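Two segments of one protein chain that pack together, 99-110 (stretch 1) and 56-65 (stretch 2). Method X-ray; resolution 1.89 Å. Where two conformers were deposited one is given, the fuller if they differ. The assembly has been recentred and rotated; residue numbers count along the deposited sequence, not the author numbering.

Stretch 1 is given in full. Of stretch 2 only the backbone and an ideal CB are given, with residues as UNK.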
# COMPACT_ATOMS: atom_id res chain seq x y z
N LYS A 99 11.29 4.83 4.17
CA LYS A 99 12.12 5.40 5.24
C LYS A 99 11.79 6.85 5.57
O LYS A 99 12.05 7.28 6.68
CB LYS A 99 13.64 5.23 4.96
CG LYS A 99 14.17 5.99 3.74
CD LYS A 99 15.64 5.69 3.50
CE LYS A 99 16.19 6.40 2.29
NZ LYS A 99 17.65 6.18 2.14
N SER A 100 11.23 7.60 4.61
CA SER A 100 10.96 9.03 4.80
C SER A 100 9.59 9.36 5.39
O SER A 100 9.34 10.51 5.75
CB SER A 100 11.22 9.80 3.51
OG SER A 100 12.47 9.45 2.95
N ILE A 101 8.70 8.36 5.51
CA ILE A 101 7.36 8.56 6.07
C ILE A 101 7.43 8.72 7.59
O ILE A 101 8.04 7.89 8.27
CB ILE A 101 6.40 7.42 5.61
CG1 ILE A 101 6.13 7.55 4.10
CG2 ILE A 101 5.08 7.41 6.44
CD1 ILE A 101 5.73 6.30 3.46
N VAL A 102 6.83 9.79 8.12
CA VAL A 102 6.87 10.07 9.55
C VAL A 102 5.60 9.68 10.30
O VAL A 102 5.65 9.55 11.53
CB VAL A 102 7.37 11.51 9.90
CG1 VAL A 102 8.83 11.71 9.52
CG2 VAL A 102 6.49 12.59 9.27
N ASP A 103 4.49 9.44 9.58
CA ASP A 103 3.21 9.11 10.18
C ASP A 103 2.94 7.60 10.20
O ASP A 103 2.83 7.00 9.13
CB ASP A 103 2.09 9.87 9.43
CG ASP A 103 0.79 10.05 10.19
OD1 ASP A 103 0.54 9.27 11.13
OD2 ASP A 103 0.02 10.96 9.83
N ASP A 104 2.77 7.01 11.40
CA ASP A 104 2.46 5.57 11.55
C ASP A 104 1.11 5.22 10.94
O ASP A 104 0.92 4.09 10.49
CB ASP A 104 2.46 5.15 13.03
CG ASP A 104 3.84 4.98 13.64
OD1 ASP A 104 4.83 4.93 12.87
OD2 ASP A 104 3.92 4.86 14.87
N ASP A 105 0.15 6.16 10.97
CA ASP A 105 -1.19 5.96 10.41
C ASP A 105 -1.15 5.72 8.89
O ASP A 105 -1.98 4.98 8.37
CB ASP A 105 -2.09 7.16 10.72
CG ASP A 105 -2.55 7.23 12.16
OD1 ASP A 105 -2.43 6.21 12.88
OD2 ASP A 105 -3.07 8.30 12.57
N VAL A 106 -0.18 6.33 8.20
CA VAL A 106 -0.01 6.13 6.75
C VAL A 106 0.42 4.68 6.51
O VAL A 106 -0.13 4.00 5.65
CB VAL A 106 1.00 7.13 6.13
CG1 VAL A 106 1.36 6.74 4.69
CG2 VAL A 106 0.45 8.55 6.19
N ARG A 107 1.40 4.22 7.27
CA ARG A 107 1.94 2.88 7.14
C ARG A 107 0.86 1.83 7.38
O ARG A 107 0.74 0.89 6.61
CB ARG A 107 3.08 2.66 8.13
CG ARG A 107 4.25 3.61 7.92
CD ARG A 107 5.35 3.34 8.94
NE ARG A 107 6.44 4.32 8.83
CZ ARG A 107 7.42 4.26 7.95
NH1 ARG A 107 7.50 3.26 7.09
NH2 ARG A 107 8.34 5.21 7.91
N LYS A 108 0.08 2.02 8.44
CA LYS A 108 -0.99 1.09 8.78
C LYS A 108 -2.10 1.11 7.75
O LYS A 108 -2.63 0.04 7.41
CB LYS A 108 -1.57 1.42 10.16
CG LYS A 108 -0.59 1.12 11.29
CD LYS A 108 -1.19 1.59 12.60
CE LYS A 108 -0.35 1.15 13.75
NZ LYS A 108 -0.70 1.90 14.98
N MET A 109 -2.49 2.32 7.26
CA MET A 109 -3.56 2.46 6.27
C MET A 109 -3.18 1.73 4.99
O MET A 109 -3.99 0.99 4.44
CB MET A 109 -3.82 3.94 5.95
CG MET A 109 -4.93 4.14 4.96
SD MET A 109 -5.00 5.85 4.41
CE MET A 109 -6.40 5.79 3.36
N SER A 110 -1.94 1.94 4.52
CA SER A 110 -1.46 1.25 3.31
C SER A 110 -1.40 -0.25 3.55
O SER A 110 -1.78 -1.01 2.67
CB SER A 110 -0.08 1.75 2.90
OG SER A 110 0.30 1.08 1.70
N UNK A 56 5.67 12.80 -2.13
CA UNK A 56 4.85 13.23 -0.98
C UNK A 56 5.10 12.55 0.35
O UNK A 56 4.20 12.54 1.21
CB UNK A 56 3.37 13.03 -1.33
N UNK A 57 6.30 12.01 0.57
CA UNK A 57 6.61 11.31 1.83
C UNK A 57 6.36 12.10 3.09
O UNK A 57 6.03 11.51 4.12
CB UNK A 57 8.08 10.88 1.82
N UNK A 58 6.46 13.45 3.01
CA UNK A 58 6.27 14.35 4.15
C UNK A 58 4.87 15.00 4.17
O UNK A 58 4.63 15.88 4.99
CB UNK A 58 7.34 15.44 4.12
N UNK A 59 3.97 14.56 3.27
CA UNK A 59 2.60 15.06 3.21
C UNK A 59 1.67 13.90 3.51
O UNK A 59 1.20 13.24 2.59
CB UNK A 59 2.29 15.68 1.85
N UNK A 60 1.46 13.62 4.82
CA UNK A 60 0.64 12.50 5.32
C UNK A 60 -0.75 12.48 4.72
O UNK A 60 -1.21 11.42 4.30
CB UNK A 60 0.53 12.57 6.84
N UNK A 61 -1.41 13.66 4.63
CA UNK A 61 -2.75 13.74 4.07
C UNK A 61 -2.78 13.39 2.57
O UNK A 61 -3.70 12.70 2.14
CB UNK A 61 -3.31 15.15 4.29
N UNK A 62 -1.75 13.79 1.82
CA UNK A 62 -1.66 13.42 0.38
C UNK A 62 -1.46 11.93 0.25
O UNK A 62 -2.16 11.29 -0.53
CB UNK A 62 -0.52 14.16 -0.32
N UNK A 63 -0.59 11.34 1.10
CA UNK A 63 -0.35 9.89 1.05
C UNK A 63 -1.62 9.12 1.34
O UNK A 63 -1.92 8.13 0.66
CB UNK A 63 0.74 9.49 2.05
N UNK A 64 -2.40 9.58 2.34
CA UNK A 64 -3.68 8.93 2.67
C UNK A 64 -4.67 8.99 1.51
O UNK A 64 -5.35 7.99 1.25
CB UNK A 64 -4.30 9.58 3.91
N UNK A 65 -4.73 10.12 0.79
CA UNK A 65 -5.58 10.27 -0.40
C UNK A 65 -5.14 9.30 -1.49
O UNK A 65 -5.99 8.67 -2.10
CB UNK A 65 -5.53 11.71 -0.92

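Position 56 opens a type I turn that ends at position 59, and its CB has nothing of stretch 1 within 5.5 Å. Many residues would serve; the deposited one is Ser56, whose OG is hydrogen-bonded elsewhere in the structure.

At position 57 the CA-to-CB bond points toward stretch 1, and the ideal CB lies 3.7 Å from Ser100 CB and 4.5 Å from Ile101 CG1. Such a neighbourhood favours an apolar side chain, aliphatic or aromatic. The residue is Phe57; its CD1 packs 3.8 Å from Ile101 CG1, the ring meeting that chain and Ser100 CB obliquely. Its carbonyl O is joined to Val102 N through water 1, at 2.5 Å and 2.9 Å respectively.

Position 58 points sideways, and its CB touches nothing, but the carbonyl of Ser100 lies within reach of a long chain. A donor on a flexible stem, lysine or arginine, would suit, though a short polar residue could remain in the open. Lys58 takes the long route: after two m rotamers the chain extends, and NZ donates a 2.8 Å hydrogen bond to Ser100 O, passing 3.6 Å from Val102 CG1.

Position 59 points away and precedes the helix, so a polar residue is plausible; it is Glu59, at the N-cap position.

At position 60 the ideal CB is already 3.4 Å from Asp103 OD2 and 4.1 Å from Val106 CG2, which leaves little room and suits a small residue. Ala60 fits, its CB 4.0 Å from Val106 CG2.

Position 61 points away, where a polar residue is natural. Glu61 bends back through m rotamers, and its carboxylate turns toward the side chain at position 64.

Position 62 is out of reach of stretch 1 and sets no demand from this side; it holds Val62.

Position 63 points toward stretch 1 with its CB 3.9 Å from Val106 CG1, and Ile101 lies nearby. A branched aliphatic chain or methionine would suit. Leu63 places CD1 3.8 Å from both Ile101 CG1 and Val106 CG1, bridging the two.

The CA-to-CB bond at position 64 points sideways, and its ideal CB lies 3.8 Å from Met109 SD, with the carboxylates of Asp103 and Asp105 farther along. This calls for a chain with an apolar stem and a basic end. Lys64 packs its CG 3.7 Å from Met109 SD, while NZ, 4.1 Å from Asp103 OD2, contacts water 2 at 2.8 Å; that water donates to OD2 of both Asp103 and Asp105. Lys64 NZ also forms a salt bridge with Glu61 OE2, 3.0 Å away.

Position 65 points away and is free of stretch 1; it is Thr65.

Stretch 2 (56-65) SFKEAEVLKT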
# COMPACT_ATOMS: atom_id res chain seq x y z
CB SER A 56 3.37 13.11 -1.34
OG SER A 56 3.11 13.66 -2.62
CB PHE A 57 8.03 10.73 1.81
CG PHE A 57 8.23 9.60 0.83
CD1 PHE A 57 7.24 8.63 0.65
CD2 PHE A 57 9.41 9.48 0.11
CE1 PHE A 57 7.44 7.56 -0.22
CE2 PHE A 57 9.60 8.42 -0.78
CZ PHE A 57 8.62 7.46 -0.93
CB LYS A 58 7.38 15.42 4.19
CG LYS A 58 8.81 14.87 4.23
CD LYS A 58 9.13 14.10 5.51
CE LYS A 58 10.52 13.53 5.48
NZ LYS A 58 10.81 12.74 6.70
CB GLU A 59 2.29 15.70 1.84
CG GLU A 59 3.08 16.98 1.61
CD GLU A 59 2.84 17.62 0.26
OE1 GLU A 59 1.85 18.38 0.13
OE2 GLU A 59 3.64 17.36 -0.66
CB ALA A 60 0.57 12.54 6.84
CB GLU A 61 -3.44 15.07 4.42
CG GLU A 61 -3.67 15.23 5.92
CD GLU A 61 -4.38 14.07 6.60
OE1 GLU A 61 -5.50 13.72 6.16
OE2 GLU A 61 -3.81 13.47 7.55
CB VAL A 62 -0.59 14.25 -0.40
CG1 VAL A 62 -0.45 13.78 -1.85
CG2 VAL A 62 -0.91 15.74 -0.36
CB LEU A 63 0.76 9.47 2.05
CG LEU A 63 2.19 9.97 1.75
CD1 LEU A 63 3.12 9.56 2.83
CD2 LEU A 63 2.71 9.44 0.44
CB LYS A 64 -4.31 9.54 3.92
CG LYS A 64 -3.54 9.20 5.18
CD LYS A 64 -4.23 9.85 6.38
CE LYS A 64 -3.33 9.84 7.59
NZ LYS A 64 -3.92 10.66 8.68
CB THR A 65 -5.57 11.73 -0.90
OG1 THR A 65 -6.08 12.54 0.15
CG2 THR A 65 -6.47 11.95 -2.13
O HOH W 1 5.09 11.48 6.49
O HOH W 2 -2.36 10.63 11.02
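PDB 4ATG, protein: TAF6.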